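Local coordinates for alpha-galactosidase (Thermus thermophilus, PDB 6LCJ), which probably hydrolyses terminal alpha-galactosyl residues from galactosides, as a thermostable hexameric glycosidase of the GH36 family, at residues E[158-170]-E[428-440]. Sequence-based numbering, arbitrary orientation.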
ATOM      1  N   ARG E 158     -57.319 -15.444  -8.249  1.00 37.27           N
ATOM      2  CA  ARG E 158     -57.092 -14.383  -7.291  1.00 38.78           C
ATOM      3  C   ARG E 158     -56.146 -14.880  -6.205  1.00 37.18           C
ATOM      4  O   ARG E 158     -56.137 -16.072  -5.888  1.00 34.22           O
ATOM      5  CB  ARG E 158     -58.429 -13.907  -6.689  1.00 42.12           C
ATOM      6  CG  ARG E 158     -58.419 -13.601  -5.189  1.00 48.99           C
ATOM      7  CD  ARG E 158     -59.832 -13.395  -4.601  1.00 50.30           C
ATOM      8  NE  ARG E 158     -60.535 -14.656  -4.326  1.00 57.74           N
ATOM      9  CZ  ARG E 158     -60.221 -15.504  -3.339  1.00 65.25           C
ATOM     10  NH1 ARG E 158     -59.201 -15.246  -2.516  1.00 52.05           N
ATOM     11  NH2 ARG E 158     -60.922 -16.622  -3.172  1.00 62.70           N
ATOM     12  N   PRO E 159     -55.290 -14.013  -5.663  1.00 36.47           N
ATOM     13  CA  PRO E 159     -54.295 -14.463  -4.669  1.00 35.66           C
ATOM     14  C   PRO E 159     -54.975 -15.041  -3.444  1.00 33.64           C
ATOM     15  O   PRO E 159     -56.030 -14.551  -3.019  1.00 43.55           O
ATOM     16  CB  PRO E 159     -53.518 -13.182  -4.330  1.00 29.65           C
ATOM     17  CG  PRO E 159     -53.778 -12.267  -5.493  1.00 32.84           C
ATOM     18  CD  PRO E 159     -55.132 -12.588  -6.005  1.00 30.20           C
ATOM     19  N   PRO E 160     -54.428 -16.105  -2.875  1.00 35.51           N
ATOM     20  CA  PRO E 160     -55.016 -16.673  -1.662  1.00 37.86           C
ATOM     21  C   PRO E 160     -54.794 -15.761  -0.466  1.00 41.05           C
ATOM     22  O   PRO E 160     -53.980 -14.834  -0.484  1.00 43.16           O
ATOM     23  CB  PRO E 160     -54.274 -18.009  -1.485  1.00 39.13           C
ATOM     24  CG  PRO E 160     -53.563 -18.254  -2.790  1.00 40.25           C
ATOM     25  CD  PRO E 160     -53.265 -16.879  -3.337  1.00 39.87           C
ATOM     26  N   ARG E 161     -55.561 -16.021   0.580  1.00 36.59           N
ATOM     27  CA  ARG E 161     -55.399 -15.331   1.845  1.00 31.69           C
ATOM     28  C   ARG E 161     -54.700 -16.300   2.786  1.00 31.21           C
ATOM     29  O   ARG E 161     -55.182 -17.417   3.003  1.00 32.16           O
ATOM     30  CB  ARG E 161     -56.752 -14.860   2.378  1.00 29.83           C
ATOM     31  CG  ARG E 161     -57.467 -13.968   1.373  1.00 33.32           C
ATOM     32  CD  ARG E 161     -58.741 -13.347   1.939  1.00 40.23           C
ATOM     33  NE  ARG E 161     -59.757 -14.356   2.215  1.00 39.94           N
ATOM     34  CZ  ARG E 161     -60.686 -14.720   1.348  1.00 41.83           C
ATOM     35  NH1 ARG E 161     -60.722 -14.150   0.157  1.00 45.95           N
ATOM     36  NH2 ARG E 161     -61.570 -15.658   1.664  1.00 43.02           N
ATOM     37  N   VAL E 162     -53.544 -15.897   3.299  1.00 30.93           N
ATOM     38  CA  VAL E 162     -52.606 -16.818   3.928  1.00 28.77           C
ATOM     39  C   VAL E 162     -52.344 -16.367   5.349  1.00 27.99           C
ATOM     40  O   VAL E 162     -52.086 -15.182   5.587  1.00 30.28           O
ATOM     41  CB  VAL E 162     -51.275 -16.892   3.156  1.00 31.64           C
ATOM     42  CG1 VAL E 162     -50.314 -17.872   3.854  1.00 27.11           C
ATOM     43  CG2 VAL E 162     -51.506 -17.248   1.692  1.00 23.33           C
ATOM     44  N   TRP E 163     -52.384 -17.309   6.288  1.00 25.03           N
ATOM     45  CA  TRP E 163     -51.758 -17.113   7.584  1.00 26.70           C
ATOM     46  C   TRP E 163     -50.390 -17.788   7.543  1.00 30.91           C
ATOM     47  O   TRP E 163     -50.274 -18.936   7.101  1.00 32.31           O
ATOM     48  CB  TRP E 163     -52.609 -17.660   8.735  1.00 26.96           C
ATOM     49  CG  TRP E 163     -52.036 -17.208  10.052  1.00 29.08           C
ATOM     50  CD1 TRP E 163     -52.310 -16.040  10.714  1.00 26.23           C
ATOM     51  CD2 TRP E 163     -51.018 -17.869  10.811  1.00 27.49           C
ATOM     52  NE1 TRP E 163     -51.541 -15.950  11.852  1.00 28.86           N
ATOM     53  CE2 TRP E 163     -50.739 -17.057  11.936  1.00 29.14           C
ATOM     54  CE3 TRP E 163     -50.325 -19.076  10.660  1.00 25.94           C
ATOM     55  CZ2 TRP E 163     -49.802 -17.419  12.907  1.00 26.96           C
ATOM     56  CZ3 TRP E 163     -49.400 -19.437  11.626  1.00 24.74           C
ATOM     57  CH2 TRP E 163     -49.140 -18.608  12.731  1.00 25.17           C
ATOM     58  N   CYS E 164     -49.357 -17.073   7.997  1.00 30.21           N
ATOM     59  CA  CYS E 164     -47.964 -17.492   7.852  1.00 25.83           C
ATOM     60  C   CYS E 164     -47.292 -17.451   9.221  1.00 26.62           C
ATOM     61  O   CYS E 164     -47.500 -16.509   9.986  1.00 31.43           O
ATOM     62  CB  CYS E 164     -47.240 -16.556   6.831  1.00 24.45           C
ATOM     63  SG  CYS E 164     -45.449 -16.726   6.669  1.00 49.33           S
ATOM     64  N   SER E 165     -46.486 -18.458   9.544  1.00 26.43           N
ATOM     65  CA  SER E 165     -45.908 -18.497  10.884  1.00 26.74           C
ATOM     66  C   SER E 165     -44.659 -17.636  11.047  1.00 28.14           C
ATOM     67  O   SER E 165     -44.225 -17.420  12.187  1.00 29.90           O
ATOM     68  CB  SER E 165     -45.555 -19.939  11.283  1.00 30.45           C
ATOM     69  OG  SER E 165     -44.619 -20.527  10.388  1.00 30.21           O
ATOM     70  N   TRP E 166     -44.065 -17.139   9.960  1.00 24.91           N
ATOM     71  CA  TRP E 166     -42.698 -16.642  10.060  1.00 26.16           C
ATOM     72  C   TRP E 166     -42.613 -15.373  10.905  1.00 27.66           C
ATOM     73  O   TRP E 166     -41.768 -15.264  11.804  1.00 28.17           O
ATOM     74  CB  TRP E 166     -42.104 -16.403   8.664  1.00 26.16           C
ATOM     75  CG  TRP E 166     -40.711 -15.842   8.756  1.00 29.75           C
ATOM     76  CD1 TRP E 166     -40.311 -14.579   8.420  1.00 26.21           C
ATOM     77  CD2 TRP E 166     -39.540 -16.508   9.272  1.00 28.79           C
ATOM     78  NE1 TRP E 166     -38.968 -14.428   8.670  1.00 27.04           N
ATOM     79  CE2 TRP E 166     -38.471 -15.592   9.191  1.00 27.84           C
ATOM     80  CE3 TRP E 166     -39.296 -17.783   9.785  1.00 25.02           C
ATOM     81  CZ2 TRP E 166     -37.179 -15.913   9.600  1.00 24.15           C
ATOM     82  CZ3 TRP E 166     -38.011 -18.095  10.198  1.00 23.72           C
ATOM     83  CH2 TRP E 166     -36.972 -17.170  10.102  1.00 21.81           C
ATOM     84  N   TYR E 167     -43.481 -14.399  10.642  1.00 27.00           N
ATOM     85  CA  TYR E 167     -43.306 -13.075  11.216  1.00 26.45           C
ATOM     86  C   TYR E 167     -43.934 -12.925  12.589  1.00 25.86           C
ATOM     87  O   TYR E 167     -44.186 -11.802  13.021  1.00 29.54           O
ATOM     88  CB  TYR E 167     -43.854 -12.025  10.265  1.00 24.28           C
ATOM     89  CG  TYR E 167     -43.116 -11.999   8.974  1.00 24.66           C
ATOM     90  CD1 TYR E 167     -41.910 -11.306   8.858  1.00 25.96           C
ATOM     91  CD2 TYR E 167     -43.599 -12.690   7.869  1.00 24.30           C
ATOM     92  CE1 TYR E 167     -41.228 -11.275   7.667  1.00 24.52           C
ATOM     93  CE2 TYR E 167     -42.919 -12.667   6.676  1.00 23.64           C
ATOM     94  CZ  TYR E 167     -41.746 -11.947   6.583  1.00 24.57           C
ATOM     95  OH  TYR E 167     -41.080 -11.910   5.394  1.00 30.25           O
ATOM     96  N   SER E 168     -44.181 -14.020  13.287  1.00 30.01           N
ATOM     97  CA  SER E 168     -44.517 -13.933  14.700  1.00 32.01           C
ATOM     98  C   SER E 168     -43.634 -14.884  15.504  1.00 30.72           C
ATOM     99  O   SER E 168     -43.063 -14.488  16.522  1.00 31.43           O
ATOM    100  CB  SER E 168     -46.004 -14.232  14.920  1.00 30.73           C
ATOM    101  OG  SER E 168     -46.407 -15.343  14.137  1.00 32.23           O
ATOM    102  N   PHE E 169     -43.487 -16.128  15.053  1.00 30.58           N
ATOM    103  CA  PHE E 169     -42.705 -17.100  15.808  1.00 31.94           C
ATOM    104  C   PHE E 169     -41.303 -17.333  15.262  1.00 31.31           C
ATOM    105  O   PHE E 169     -40.468 -17.886  15.983  1.00 31.55           O
ATOM    106  CB  PHE E 169     -43.440 -18.439  15.862  1.00 33.26           C
ATOM    107  CG  PHE E 169     -44.819 -18.341  16.432  1.00 32.58           C
ATOM    108  CD1 PHE E 169     -45.004 -18.092  17.780  1.00 29.47           C
ATOM    109  CD2 PHE E 169     -45.928 -18.505  15.622  1.00 29.69           C
ATOM    110  CE1 PHE E 169     -46.270 -18.010  18.315  1.00 30.63           C
ATOM    111  CE2 PHE E 169     -47.209 -18.418  16.145  1.00 33.12           C
ATOM    112  CZ  PHE E 169     -47.385 -18.168  17.491  1.00 30.54           C
ATOM    113  N   TYR E 170     -41.027 -16.927  14.024  1.00 31.60           N
ATOM    114  CA  TYR E 170     -39.745 -17.178  13.348  1.00 29.75           C
ATOM    115  C   TYR E 170     -39.464 -18.677  13.433  1.00 33.17           C
ATOM    116  O   TYR E 170     -40.381 -19.467  13.145  1.00 30.42           O
ATOM    117  CB  TYR E 170     -38.685 -16.244  13.925  1.00 31.70           C
ATOM    118  CG  TYR E 170     -38.950 -14.822  13.480  1.00 31.42           C
ATOM    119  CD1 TYR E 170     -38.431 -14.347  12.283  1.00 31.92           C
ATOM    120  CD2 TYR E 170     -39.787 -13.978  14.211  1.00 31.80           C
ATOM    121  CE1 TYR E 170     -38.690 -13.060  11.844  1.00 28.14           C
ATOM    122  CE2 TYR E 170     -40.066 -12.676  13.772  1.00 27.23           C
ATOM    123  CZ  TYR E 170     -39.506 -12.228  12.582  1.00 31.83           C
ATOM    124  OH  TYR E 170     -39.740 -10.953  12.099  1.00 26.46           O
ATOM    125  N   THR E 428     -52.389  -4.972  -4.445  1.00 32.26           N
ATOM    126  CA  THR E 428     -51.997  -6.196  -5.130  1.00 28.99           C
ATOM    127  C   THR E 428     -53.046  -7.290  -5.006  1.00 29.70           C
ATOM    128  O   THR E 428     -53.052  -8.215  -5.826  1.00 29.39           O
ATOM    129  CB  THR E 428     -50.667  -6.740  -4.577  1.00 27.03           C
ATOM    130  OG1 THR E 428     -50.813  -7.032  -3.183  1.00 27.93           O
ATOM    131  CG2 THR E 428     -49.522  -5.747  -4.769  1.00 24.15           C
ATOM    132  N   GLY E 429     -53.909  -7.217  -3.988  1.00 25.75           N
ATOM    133  CA  GLY E 429     -54.807  -8.303  -3.664  1.00 19.92           C
ATOM    134  C   GLY E 429     -54.180  -9.488  -2.963  1.00 27.91           C
ATOM    135  O   GLY E 429     -54.871 -10.484  -2.746  1.00 33.03           O
ATOM    136  N   PHE E 430     -52.889  -9.424  -2.603  1.00 30.27           N
ATOM    137  CA  PHE E 430     -52.184 -10.518  -1.933  1.00 27.57           C
ATOM    138  C   PHE E 430     -52.224 -10.250  -0.434  1.00 27.20           C
ATOM    139  O   PHE E 430     -51.472  -9.418   0.080  1.00 32.30           O
ATOM    140  CB  PHE E 430     -50.750 -10.633  -2.448  1.00 25.23           C
ATOM    141  CG  PHE E 430     -50.113 -11.970  -2.179  1.00 26.56           C
ATOM    142  CD1 PHE E 430     -49.823 -12.371  -0.887  1.00 28.51           C
ATOM    143  CD2 PHE E 430     -49.796 -12.832  -3.226  1.00 28.09           C
ATOM    144  CE1 PHE E 430     -49.228 -13.619  -0.635  1.00 32.24           C
ATOM    145  CE2 PHE E 430     -49.198 -14.070  -2.991  1.00 26.93           C
ATOM    146  CZ  PHE E 430     -48.914 -14.470  -1.696  1.00 30.47           C
ATOM    147  N   LYS E 431     -53.080 -10.974   0.274  1.00 27.90           N
ATOM    148  CA  LYS E 431     -53.385 -10.691   1.672  1.00 24.10           C
ATOM    149  C   LYS E 431     -52.842 -11.807   2.545  1.00 28.85           C
ATOM    150  O   LYS E 431     -53.202 -12.978   2.366  1.00 29.33           O
ATOM    151  CB  LYS E 431     -54.892 -10.525   1.873  1.00 30.36           C
ATOM    152  CG  LYS E 431     -55.453  -9.336   1.105  1.00 24.49           C
ATOM    153  CD  LYS E 431     -56.931  -9.419   0.936  1.00 28.12           C
ATOM    154  CE  LYS E 431     -57.541  -8.065   1.159  1.00 33.67           C
ATOM    155  NZ  LYS E 431     -58.998  -8.096   1.026  1.00 35.19           N
ATOM    156  N   ALA E 432     -51.970 -11.443   3.479  1.00 29.11           N
ATOM    157  CA  ALA E 432     -51.335 -12.411   4.355  1.00 26.97           C
ATOM    158  C   ALA E 432     -50.967 -11.731   5.666  1.00 25.46           C
ATOM    159  O   ALA E 432     -50.754 -10.521   5.708  1.00 26.31           O
ATOM    160  CB  ALA E 432     -50.092 -13.024   3.705  1.00 27.10           C
ATOM    161  N   THR E 433     -50.908 -12.519   6.737  1.00 26.04           N
ATOM    162  CA  THR E 433     -50.407 -12.022   8.005  1.00 26.83           C
ATOM    163  C   THR E 433     -49.790 -13.168   8.787  1.00 28.82           C
ATOM    164  O   THR E 433     -50.031 -14.352   8.515  1.00 30.44           O
ATOM    165  CB  THR E 433     -51.497 -11.344   8.860  1.00 31.06           C
ATOM    166  OG1 THR E 433     -50.914 -10.867  10.088  1.00 27.72           O
ATOM    167  CG2 THR E 433     -52.598 -12.321   9.208  1.00 26.27           C
ATOM    168  N   SER E 434     -48.981 -12.783   9.772  1.00 27.93           N
ATOM    169  CA  SER E 434     -48.408 -13.705  10.733  1.00 28.12           C
ATOM    170  C   SER E 434     -48.962 -13.510  12.135  1.00 27.43           C
ATOM    171  O   SER E 434     -48.548 -14.231  13.045  1.00 30.31           O
ATOM    172  CB  SER E 434     -46.883 -13.563  10.763  1.00 28.61           C
ATOM    173  OG  SER E 434     -46.274 -14.187   9.644  1.00 30.20           O
ATOM    174  N   ASP E 435     -49.875 -12.572  12.331  1.00 29.39           N
ATOM    175  CA  ASP E 435     -50.389 -12.228  13.657  1.00 28.32           C
ATOM    176  C   ASP E 435     -51.137 -13.401  14.269  1.00 30.87           C
ATOM    177  O   ASP E 435     -52.213 -13.754  13.772  1.00 32.00           O
ATOM    178  CB  ASP E 435     -51.316 -11.013  13.571  1.00 27.48           C
ATOM    179  CG  ASP E 435     -50.569  -9.712  13.256  1.00 31.26           C
ATOM    180  OD1 ASP E 435     -49.320  -9.696  13.332  1.00 31.31           O
ATOM    181  OD2 ASP E 435     -51.234  -8.701  12.934  1.00 29.61           O
ATOM    182  N   PRO E 436     -50.630 -14.031  15.327  1.00 33.94           N
ATOM    183  CA  PRO E 436     -51.440 -15.011  16.053  1.00 31.40           C
ATOM    184  C   PRO E 436     -52.645 -14.327  16.674  1.00 32.85           C
ATOM    185  O   PRO E 436     -52.487 -13.335  17.406  1.00 32.31           O
ATOM    186  CB  PRO E 436     -50.482 -15.540  17.133  1.00 26.88           C
ATOM    187  CG  PRO E 436     -49.158 -14.925  16.844  1.00 29.87           C
ATOM    188  CD  PRO E 436     -49.392 -13.703  16.051  1.00 28.54           C
ATOM    189  N   PRO E 437     -53.865 -14.806  16.393  1.00 33.75           N
ATOM    190  CA  PRO E 437     -55.062 -14.109  16.902  1.00 34.27           C
ATOM    191  C   PRO E 437     -55.016 -13.845  18.398  1.00 34.50           C
ATOM    192  O   PRO E 437     -55.486 -12.792  18.852  1.00 36.16           O
ATOM    193  CB  PRO E 437     -56.210 -15.056  16.515  1.00 34.09           C
ATOM    194  CG  PRO E 437     -55.696 -15.797  15.333  1.00 33.63           C
ATOM    195  CD  PRO E 437     -54.218 -15.993  15.591  1.00 34.37           C
ATOM    196  N   SER E 438     -54.411 -14.737  19.177  1.00 31.48           N
ATOM    197  CA  SER E 438     -54.302 -14.478  20.604  1.00 31.76           C
ATOM    198  C   SER E 438     -53.360 -13.323  20.945  1.00 33.25           C
ATOM    199  O   SER E 438     -53.342 -12.893  22.101  1.00 39.54           O
ATOM    200  CB  SER E 438     -53.855 -15.747  21.324  1.00 33.26           C
ATOM    201  OG  SER E 438     -52.595 -16.189  20.858  1.00 36.07           O
ATOM    202  N   TRP E 439     -52.576 -12.810  19.996  1.00 30.93           N
ATOM    203  CA  TRP E 439     -51.769 -11.621  20.243  1.00 30.79           C
ATOM    204  C   TRP E 439     -52.502 -10.333  19.894  1.00 35.62           C
ATOM    205  O   TRP E 439     -51.977  -9.238  20.161  1.00 31.26           O
ATOM    206  CB  TRP E 439     -50.474 -11.662  19.434  1.00 31.00           C
ATOM    207  CG  TRP E 439     -49.489 -12.696  19.848  1.00 34.62           C
ATOM    208  CD1 TRP E 439     -49.681 -13.705  20.738  1.00 31.62           C
ATOM    209  CD2 TRP E 439     -48.148 -12.840  19.358  1.00 29.93           C
ATOM    210  NE1 TRP E 439     -48.545 -14.460  20.839  1.00 34.37           N
ATOM    211  CE2 TRP E 439     -47.586 -13.946  20.007  1.00 31.76           C
ATOM    212  CE3 TRP E 439     -47.370 -12.133  18.440  1.00 30.14           C
ATOM    213  CZ2 TRP E 439     -46.278 -14.367  19.771  1.00 35.65           C
ATOM    214  CZ3 TRP E 439     -46.073 -12.548  18.207  1.00 28.41           C
ATOM    215  CH2 TRP E 439     -45.538 -13.654  18.867  1.00 30.92           C
ATOM    216  N   LEU E 440     -53.688 -10.441  19.289  1.00 35.94           N
ATOM    217  CA  LEU E 440     -54.461  -9.291  18.836  1.00 32.54           C
ATOM    218  C   LEU E 440     -55.417  -8.811  19.926  1.00 32.76           C
ATOM    219  O   LEU E 440     -56.096  -9.619  20.564  1.00 33.59           O
ATOM    220  CB  LEU E 440     -55.251  -9.666  17.583  1.00 30.35           C
ATOM    221  CG  LEU E 440     -54.481 -10.066  16.323  1.00 30.37           C
ATOM    222  CD1 LEU E 440     -55.475 -10.341  15.199  1.00 27.67           C
ATOM    223  CD2 LEU E 440     -53.513  -8.962  15.932  1.00 25.10           C
TER
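With CG turned trans to the backbone N (chi1 -170°), the indole of W163 runs alongside the chain of 433-436 and reaches the backbone of D435; S434, its OG trans to the carbonyl carbon, reaches from the other segment into the turn after C164. The evidence for the first is the bond from W163 NE1 to D435 O, 3.0 Å long and nearly straight at the hydrogen (163°). D435 O lies close to the indole plane, yet the N-H comes from above the carbonyl plane of D435, not along a lone pair. T433 O sits over one face of the same ring. A leucine in place of W163 would probably leave D435 O without this donor and the 434-436 turn less firmly held against the strand.

S434 OG takes part in two bonds: it donates to C164 O at 2.6 Å and accepts from Y167 N at 3.0 Å, lying at the edge of the Y167 ring. S434 O in turn receives S168 OG at 2.6 Å, the donor tilted out of the carbonyl plane, so the two oxygens of S434 together tie the residue to the short 166-169 helix and the turn leading into it. Beyond, F169 CZ touches P436 CG at 3.8 Å, and the F169 and W439 rings meet obliquely.

Upstream, V162 N bonds to K431 O, V162 O accepts from T433 N, and C164 N donates to T433 O at 2.9 Å; the two strand axes run 15° from parallel. V162 and A432 share one face of the sheet, W163 and T433 the other. On its far side 161-164 pairs with strand 192-195. This parallel pairing of the first and eighth strands of the eight-stranded parallel barrel closes the (beta/alpha)8 TIM barrel of the Melibiase family.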